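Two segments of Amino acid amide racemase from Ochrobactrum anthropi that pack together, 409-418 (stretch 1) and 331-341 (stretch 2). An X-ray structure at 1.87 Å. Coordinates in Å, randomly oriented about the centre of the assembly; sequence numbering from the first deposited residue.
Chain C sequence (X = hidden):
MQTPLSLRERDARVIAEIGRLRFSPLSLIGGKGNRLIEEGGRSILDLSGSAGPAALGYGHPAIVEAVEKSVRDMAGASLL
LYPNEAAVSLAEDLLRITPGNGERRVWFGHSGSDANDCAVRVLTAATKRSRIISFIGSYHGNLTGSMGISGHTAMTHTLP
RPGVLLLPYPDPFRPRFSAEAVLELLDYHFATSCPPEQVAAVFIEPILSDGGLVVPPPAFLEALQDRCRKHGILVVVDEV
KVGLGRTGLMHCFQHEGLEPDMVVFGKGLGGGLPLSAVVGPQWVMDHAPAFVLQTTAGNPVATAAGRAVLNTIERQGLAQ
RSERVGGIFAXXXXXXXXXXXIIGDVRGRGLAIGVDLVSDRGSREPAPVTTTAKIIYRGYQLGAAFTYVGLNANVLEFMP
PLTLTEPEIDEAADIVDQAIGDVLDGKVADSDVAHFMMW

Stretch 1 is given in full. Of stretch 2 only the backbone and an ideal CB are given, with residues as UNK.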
# COMPACT_ATOMS: atom_id res chain seq x y z
N ILE C 409 14.94 -19.87 -21.77
CA ILE C 409 15.30 -20.93 -20.81
C ILE C 409 16.72 -21.43 -21.03
O ILE C 409 17.46 -21.58 -20.06
CB ILE C 409 14.28 -22.08 -20.80
CG1 ILE C 409 12.96 -21.59 -20.21
CG2 ILE C 409 14.79 -23.24 -19.95
CD1 ILE C 409 11.79 -22.54 -20.39
N ASP C 410 17.13 -21.68 -22.29
CA ASP C 410 18.54 -22.09 -22.58
C ASP C 410 19.53 -21.02 -22.21
O ASP C 410 20.61 -21.32 -21.74
CB ASP C 410 18.82 -22.41 -24.08
CG ASP C 410 18.06 -23.61 -24.60
OD1 ASP C 410 17.76 -24.53 -23.80
OD2 ASP C 410 17.77 -23.64 -25.83
N GLU C 411 19.20 -19.76 -22.49
CA GLU C 411 20.10 -18.64 -22.16
C GLU C 411 20.27 -18.52 -20.64
O GLU C 411 21.38 -18.22 -20.12
CB GLU C 411 19.54 -17.34 -22.71
CG GLU C 411 20.42 -16.15 -22.42
CD GLU C 411 19.81 -14.83 -22.82
OE1 GLU C 411 18.62 -14.79 -23.21
OE2 GLU C 411 20.54 -13.80 -22.74
N ALA C 412 19.17 -18.75 -19.93
CA ALA C 412 19.18 -18.72 -18.47
C ALA C 412 20.06 -19.81 -17.85
O ALA C 412 20.91 -19.55 -16.98
CB ALA C 412 17.74 -18.85 -17.96
N ALA C 413 19.81 -21.04 -18.25
CA ALA C 413 20.55 -22.20 -17.76
C ALA C 413 22.04 -22.04 -18.03
O ALA C 413 22.90 -22.37 -17.20
CB ALA C 413 20.02 -23.43 -18.43
N ASP C 414 22.36 -21.51 -19.20
CA ASP C 414 23.77 -21.31 -19.55
C ASP C 414 24.42 -20.27 -18.68
O ASP C 414 25.59 -20.42 -18.26
CB ASP C 414 23.89 -20.98 -21.04
CG ASP C 414 23.78 -22.22 -21.94
OD1 ASP C 414 23.86 -23.38 -21.45
OD2 ASP C 414 23.60 -22.05 -23.15
N ILE C 415 23.69 -19.20 -18.40
CA ILE C 415 24.23 -18.11 -17.58
C ILE C 415 24.43 -18.58 -16.14
O ILE C 415 25.48 -18.33 -15.51
CB ILE C 415 23.33 -16.85 -17.63
CG1 ILE C 415 23.51 -16.15 -19.00
CG2 ILE C 415 23.68 -15.90 -16.47
CD1 ILE C 415 22.47 -15.10 -19.29
N VAL C 416 23.43 -19.27 -15.61
CA VAL C 416 23.56 -19.82 -14.23
C VAL C 416 24.76 -20.79 -14.10
O VAL C 416 25.50 -20.76 -13.12
CB VAL C 416 22.26 -20.57 -13.82
CG1 VAL C 416 22.45 -21.31 -12.51
CG2 VAL C 416 21.13 -19.57 -13.72
N ASP C 417 24.88 -21.68 -15.09
CA ASP C 417 25.97 -22.64 -15.20
C ASP C 417 27.30 -21.90 -15.18
O ASP C 417 28.19 -22.21 -14.39
CB ASP C 417 25.76 -23.45 -16.49
CG ASP C 417 26.89 -24.43 -16.79
OD1 ASP C 417 27.89 -24.52 -16.06
OD2 ASP C 417 26.77 -25.08 -17.83
N GLN C 418 27.43 -20.89 -16.01
CA GLN C 418 28.67 -20.15 -16.10
C GLN C 418 28.95 -19.35 -14.84
O GLN C 418 30.11 -19.22 -14.41
CB GLN C 418 28.64 -19.23 -17.32
CG GLN C 418 30.00 -18.57 -17.61
CD GLN C 418 31.03 -19.58 -18.07
OE1 GLN C 418 32.17 -19.60 -17.61
NE2 GLN C 418 30.63 -20.43 -18.98
N UNK C 331 14.53 -28.95 -15.14
CA UNK C 331 15.37 -30.09 -15.54
C UNK C 331 16.74 -29.67 -16.03
O UNK C 331 17.72 -30.30 -15.64
CB UNK C 331 14.67 -30.90 -16.64
N UNK C 332 16.83 -28.58 -16.79
CA UNK C 332 18.15 -27.98 -17.15
C UNK C 332 18.95 -27.70 -15.89
O UNK C 332 20.09 -28.09 -15.76
CB UNK C 332 17.97 -26.69 -17.95
N UNK C 333 18.33 -27.04 -14.93
CA UNK C 333 19.00 -26.72 -13.69
C UNK C 333 19.45 -27.96 -12.93
O UNK C 333 20.60 -28.04 -12.50
CB UNK C 333 18.08 -25.88 -12.81
N UNK C 334 18.58 -28.94 -12.79
CA UNK C 334 19.00 -30.20 -12.15
C UNK C 334 20.24 -30.84 -12.77
O UNK C 334 21.15 -31.26 -12.06
CB UNK C 334 17.85 -31.21 -12.21
N UNK C 335 20.25 -30.95 -14.10
CA UNK C 335 21.39 -31.56 -14.79
C UNK C 335 22.70 -30.78 -14.54
O UNK C 335 23.79 -31.36 -14.59
CB UNK C 335 21.11 -31.63 -16.29
N UNK C 336 22.61 -29.50 -14.21
CA UNK C 336 23.79 -28.74 -13.85
C UNK C 336 24.45 -29.25 -12.57
O UNK C 336 25.64 -28.97 -12.32
CB UNK C 336 23.42 -27.26 -13.69
N UNK C 337 23.72 -30.02 -11.76
CA UNK C 337 24.33 -30.56 -10.53
C UNK C 337 25.39 -31.62 -10.85
O UNK C 337 26.27 -31.85 -10.02
CB UNK C 337 23.25 -31.16 -9.62
N UNK C 338 25.34 -32.25 -12.02
CA UNK C 338 26.40 -33.15 -12.42
C UNK C 338 27.73 -32.37 -12.53
O UNK C 338 28.76 -32.88 -12.18
CB UNK C 338 26.05 -33.83 -13.75
N UNK C 339 27.70 -31.13 -12.98
CA UNK C 339 28.95 -30.36 -13.11
C UNK C 339 29.29 -29.62 -11.84
O UNK C 339 30.47 -29.43 -11.53
CB UNK C 339 28.85 -29.36 -14.27
N UNK C 340 28.26 -29.15 -11.15
CA UNK C 340 28.46 -28.29 -9.98
C UNK C 340 27.86 -28.94 -8.72
O UNK C 340 26.63 -28.95 -8.53
CB UNK C 340 27.83 -26.91 -10.22
N UNK C 341 28.70 -29.46 -7.84
CA UNK C 341 28.18 -30.19 -6.69
C UNK C 341 27.49 -29.25 -5.66
O UNK C 341 26.69 -29.71 -4.84
CB UNK C 341 29.32 -30.96 -6.02

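Position 331 is helical, and its ideal CB has nothing of stretch 1 within 5.5 Å. Any helix-tolerant side chain would suit. The residue is Asp331, which does not touch stretch 1.

Position 332 points toward stretch 1. Its ideal CB lies 3.9 Å from Ala413 CB. The carboxylates of Asp410 and Asp414 lie farther out along the same side. A small apolar residue could cover the alanine, but a long cationic one, lysine or arginine, could also answer the acids. It is Arg332. One face of the guanidinium covers Ala413 CB, 3.6 Å from Arg332 NH2. Both acids lie at its edge. Arg332 NH2 forms a salt bridge with Asp414 OD1 at 3.3 Å. Arg332 NH1 is also assigned a salt bridge with Asp410 OD1, but that pair is modelled too close for its detail to be trusted.

At position 333 the CA-to-CB bond runs sideways. A branched or long apolar chain could still reach Val416. The residue is Leu333. Its CD2 comes 4.1 Å from Val416 CG1.

Positions 334 and 335 are helical and out of reach of stretch 1, which sets no demand there; many residues, polar or charged ones among them, would fit. They are Arg334 and Arg335. Arg334 NH1 forms a salt bridge with Asp331 OD1 at 2.7 Å, within its own helix.

Position 336 points toward stretch 1, with its ideal CB 5.3 Å from Asp417 CB. Val416 offers an apolar surface, so leucine, isoleucine or methionine would suit. It is Leu336. Its CD1 lies 3.7 Å from Ala413 O and 4.4 Å from Val416 CG1. Its CD2 packs 3.6 Å from Asp417 OD2.

Positions 337 and 338 point out of reach, where small or polar residues serve. Ser337 OG donates to Arg334 O at 2.7 Å. 338 is Asp338.

Position 339 points toward stretch 1, and its ideal CB is 5.3 Å from Asp417 OD1. The negative charge favours lysine or arginine; a polar donor is possible. It is Lys339. Its NZ donates to Asp417 OD2 at 2.7 Å, in a salt bridge.

Position 340 leaves the helix, with phi/psi of -120/106, yet points toward stretch 1. Nothing of stretch 1 lies within 5.5 Å of its ideal CB, so a mid-sized or long donor is needed to reach Asp417. It is His340. NE2 donates to Asp417 OD1 at 2.8 Å, nearly straight at 173°. Asp417 thus receives bonds from two residues, one on each carboxylate oxygen.

Position 341 is out of reach and tolerates many residues. It is Ser341.

Stretch 2 (331-341) DRLRRLSDKHS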
# COMPACT_ATOMS: atom_id res chain seq x y z
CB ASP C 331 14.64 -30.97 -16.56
CG ASP C 331 13.50 -31.74 -15.92
OD1 ASP C 331 13.60 -32.02 -14.69
OD2 ASP C 331 12.53 -32.08 -16.64
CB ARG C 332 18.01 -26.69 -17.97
CG ARG C 332 17.40 -26.88 -19.36
CD ARG C 332 18.34 -27.58 -20.36
NE ARG C 332 19.65 -26.92 -20.42
CZ ARG C 332 19.97 -25.91 -21.24
NH1 ARG C 332 19.09 -25.47 -22.12
NH2 ARG C 332 21.17 -25.36 -21.20
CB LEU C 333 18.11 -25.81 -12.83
CG LEU C 333 17.89 -24.42 -13.40
CD1 LEU C 333 16.75 -23.73 -12.68
CD2 LEU C 333 19.18 -23.60 -13.29
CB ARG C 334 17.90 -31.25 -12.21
CG ARG C 334 16.99 -31.16 -11.05
CD ARG C 334 15.91 -32.24 -11.04
NE ARG C 334 14.81 -31.65 -10.29
CZ ARG C 334 13.71 -31.12 -10.82
NH1 ARG C 334 13.47 -31.17 -12.12
NH2 ARG C 334 12.82 -30.57 -10.01
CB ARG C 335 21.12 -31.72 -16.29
CG ARG C 335 20.03 -32.73 -16.67
CD ARG C 335 20.06 -33.01 -18.18
NE ARG C 335 21.46 -33.24 -18.62
CZ ARG C 335 21.96 -34.39 -19.10
NH1 ARG C 335 21.22 -35.48 -19.30
NH2 ARG C 335 23.25 -34.44 -19.42
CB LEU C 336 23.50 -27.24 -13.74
CG LEU C 336 23.00 -26.55 -15.03
CD1 LEU C 336 22.70 -25.10 -14.75
CD2 LEU C 336 23.98 -26.66 -16.21
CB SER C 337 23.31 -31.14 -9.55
OG SER C 337 22.73 -32.29 -10.08
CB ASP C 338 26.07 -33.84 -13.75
CG ASP C 338 27.03 -35.01 -14.08
OD1 ASP C 338 27.07 -36.04 -13.34
OD2 ASP C 338 27.73 -34.91 -15.11
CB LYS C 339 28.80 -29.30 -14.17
CG LYS C 339 28.60 -29.78 -15.59
CD LYS C 339 28.88 -28.64 -16.57
CE LYS C 339 27.64 -28.30 -17.39
NZ LYS C 339 27.95 -27.44 -18.57
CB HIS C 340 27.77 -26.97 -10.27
CG HIS C 340 28.24 -26.29 -11.51
ND1 HIS C 340 29.53 -25.81 -11.64
CD2 HIS C 340 27.60 -25.98 -12.66
CE1 HIS C 340 29.66 -25.22 -12.82
NE2 HIS C 340 28.51 -25.31 -13.46
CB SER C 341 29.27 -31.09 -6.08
OG SER C 341 30.36 -30.30 -5.70
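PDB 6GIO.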